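Local coordinates for protein carbohydrate deacetylase Agd3 (Neosartorya fumigata, PDB 6NWZ) that probably removes N-acetyl groups from the exopolysaccharide galactosaminogalactan, a metal-dependent de-N-acetylation required for fungal biofilm formation, at residues R495-C500 with A504-E509. Numbering follows the deposited sequence.
Sequences RIYYNC and ACTVQE
The phenol ring of Tyr-497 has Glu-509 CG over one face, near the rim, the carbonyl oxygen of Arg-495 over the rim of the opposite face, and Thr-506 O in plane at its edge. The glutamate carboxylate is turned 46° from the ring. With CG anti to the backbone N of Glu-509 (chi1 -160°) and the chain extended beyond it, the side chain passes the CD2-CE2 side of the ring and brings the carboxylate to the root of the tyrosine, where OE1 lies 3.2 Å from Tyr-497 CB. The carboxylate also lies beside the side-chain amide of Asn-499, the two planes inclined by 58°. Thr-506 CG2 packs 3.4 Å from Tyr-497 N and 3.6 Å from Cys-500 CB, while OG1 is hydrogen-bonded to the carbonyl oxygens of Thr-502 and Pro-503 at the start of helix 503-513. A disulfide, Cys-500 SG to Cys-505 SG at 2.0 Å, closes the short loop onto the first turn of this helix. On the loop side, Asn-549 ND2 donates a hydrogen bond to the carbonyl oxygen of Tyr-497. The covalent link thus fixes the chain after strand 487-492 against the helix in the deacetylase domain, leaving a buried carboxylate bordered by ring, amide and sulfur.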
loop_
_atom_site.group_PDB
_atom_site.type_symbol
_atom_site.label_atom_id
_atom_site.label_comp_id
_atom_site.label_asym_id
_atom_site.label_seq_id
_atom_site.Cartn_x
_atom_site.Cartn_y
_atom_site.Cartn_z
ATOM N N ARG A 495 10.148 11.394 4.539
ATOM C CA ARG A 495 11.155 12.414 4.806
ATOM C C ARG A 495 10.545 13.761 5.172
ATOM O O ARG A 495 11.289 14.730 5.370
ATOM C CB ARG A 495 12.082 12.560 3.596
ATOM C CG ARG A 495 12.957 11.338 3.366
ATOM C CD ARG A 495 13.502 11.281 1.952
ATOM N NE ARG A 495 14.214 10.030 1.704
ATOM C CZ ARG A 495 13.631 8.904 1.302
ATOM N NH1 ARG A 495 12.321 8.868 1.096
ATOM N NH2 ARG A 495 14.358 7.814 1.103
ATOM N N ILE A 496 9.217 13.850 5.248
ATOM C CA ILE A 496 8.550 14.991 5.860
ATOM C C ILE A 496 8.545 14.735 7.361
ATOM O O ILE A 496 7.662 14.045 7.883
ATOM C CB ILE A 496 7.125 15.180 5.310
ATOM C CG1 ILE A 496 7.137 15.180 3.779
ATOM C CG2 ILE A 496 6.518 16.467 5.834
ATOM C CD1 ILE A 496 7.997 16.266 3.168
ATOM N N TYR A 497 9.540 15.273 8.060
ATOM C CA TYR A 497 9.833 14.842 9.418
ATOM C C TYR A 497 8.887 15.482 10.433
ATOM O O TYR A 497 8.290 16.538 10.199
ATOM C CB TYR A 497 11.286 15.154 9.769
ATOM C CG TYR A 497 12.282 14.414 8.902
ATOM C CD1 TYR A 497 12.437 13.036 9.013
ATOM C CD2 TYR A 497 13.056 15.088 7.965
ATOM C CE1 TYR A 497 13.342 12.348 8.222
ATOM C CE2 TYR A 497 13.966 14.408 7.168
ATOM C CZ TYR A 497 14.103 13.037 7.302
ATOM O OH TYR A 497 15.000 12.343 6.519
ATOM N N TYR A 498 8.776 14.824 11.590
ATOM C CA TYR A 498 7.751 15.170 12.570
ATOM C C TYR A 498 7.965 16.550 13.174
ATOM O O TYR A 498 7.005 17.173 13.642
ATOM C CB TYR A 498 7.728 14.128 13.686
ATOM C CG TYR A 498 8.735 14.387 14.789
ATOM C CD1 TYR A 498 10.082 14.084 14.617
ATOM C CD2 TYR A 498 8.340 14.942 16.002
ATOM C CE1 TYR A 498 11.007 14.320 15.627
ATOM C CE2 TYR A 498 9.257 15.181 17.015
ATOM C CZ TYR A 498 10.587 14.869 16.822
ATOM O OH TYR A 498 11.498 15.106 17.827
ATOM N N ASN A 499 9.204 17.028 13.207
ATOM C CA ASN A 499 9.552 18.273 13.879
ATOM C C ASN A 499 9.936 19.354 12.877
ATOM O O ASN A 499 10.810 20.186 13.138
ATOM C CB ASN A 499 10.673 18.043 14.888
ATOM C CG ASN A 499 11.909 17.417 14.262
ATOM O OD1 ASN A 499 11.839 16.809 13.195
ATOM N ND2 ASN A 499 13.050 17.559 14.931
ATOM N N CYS A 500 9.276 19.356 11.719
ATOM C CA CYS A 500 9.577 20.307 10.661
ATOM C C CYS A 500 8.306 20.969 10.155
ATOM O O CYS A 500 7.257 20.324 10.049
ATOM C CB CYS A 500 10.303 19.630 9.508
ATOM S SG CYS A 500 12.076 19.549 9.772
ATOM N N ALA A 504 12.843 24.118 4.114
ATOM C CA ALA A 504 14.217 24.222 4.599
ATOM C C ALA A 504 14.472 23.275 5.762
ATOM O O ALA A 504 15.543 22.664 5.851
ATOM C CB ALA A 504 14.517 25.661 5.015
ATOM N N CYS A 505 13.501 23.141 6.666
ATOM C CA CYS A 505 13.674 22.264 7.817
ATOM C C CYS A 505 13.830 20.809 7.381
ATOM O O CYS A 505 14.813 20.149 7.734
ATOM C CB CYS A 505 12.496 22.428 8.779
ATOM S SG CYS A 505 12.592 21.456 10.313
ATOM N N THR A 506 12.855 20.286 6.622
ATOM C CA THR A 506 12.912 18.878 6.225
ATOM C C THR A 506 14.172 18.576 5.429
ATOM O O THR A 506 14.828 17.552 5.657
ATOM C CB THR A 506 11.677 18.484 5.409
ATOM O OG1 THR A 506 11.269 19.578 4.578
ATOM C CG2 THR A 506 10.539 18.064 6.317
ATOM N N VAL A 507 14.524 19.451 4.487
ATOM C CA VAL A 507 15.722 19.227 3.687
ATOM C C VAL A 507 16.953 19.173 4.581
ATOM O O VAL A 507 17.835 18.326 4.399
ATOM C CB VAL A 507 15.847 20.309 2.597
ATOM C CG1 VAL A 507 17.171 20.183 1.868
ATOM C CG2 VAL A 507 14.697 20.191 1.613
ATOM N N GLN A 508 17.017 20.054 5.581
ATOM C CA GLN A 508 18.165 20.074 6.481
ATOM C C GLN A 508 18.264 18.781 7.285
ATOM O O GLN A 508 19.327 18.155 7.346
ATOM C CB GLN A 508 18.077 21.280 7.412
ATOM C CG GLN A 508 19.372 21.569 8.116
ATOM C CD GLN A 508 20.499 21.794 7.136
ATOM O OE1 GLN A 508 20.335 22.500 6.139
ATOM N NE2 GLN A 508 21.645 21.182 7.400
ATOM N N GLU A 509 17.161 18.367 7.913
ATOM C CA GLU A 509 17.173 17.130 8.685
ATOM C C GLU A 509 17.426 15.919 7.795
ATOM O O GLU A 509 18.087 14.964 8.220
ATOM C CB GLU A 509 15.851 16.977 9.436
ATOM C CG GLU A 509 15.911 16.027 10.613
ATOM C CD GLU A 509 14.676 16.115 11.479
ATOM O OE1 GLU A 509 13.718 16.800 11.071
ATOM O OE2 GLU A 509 14.664 15.510 12.571
#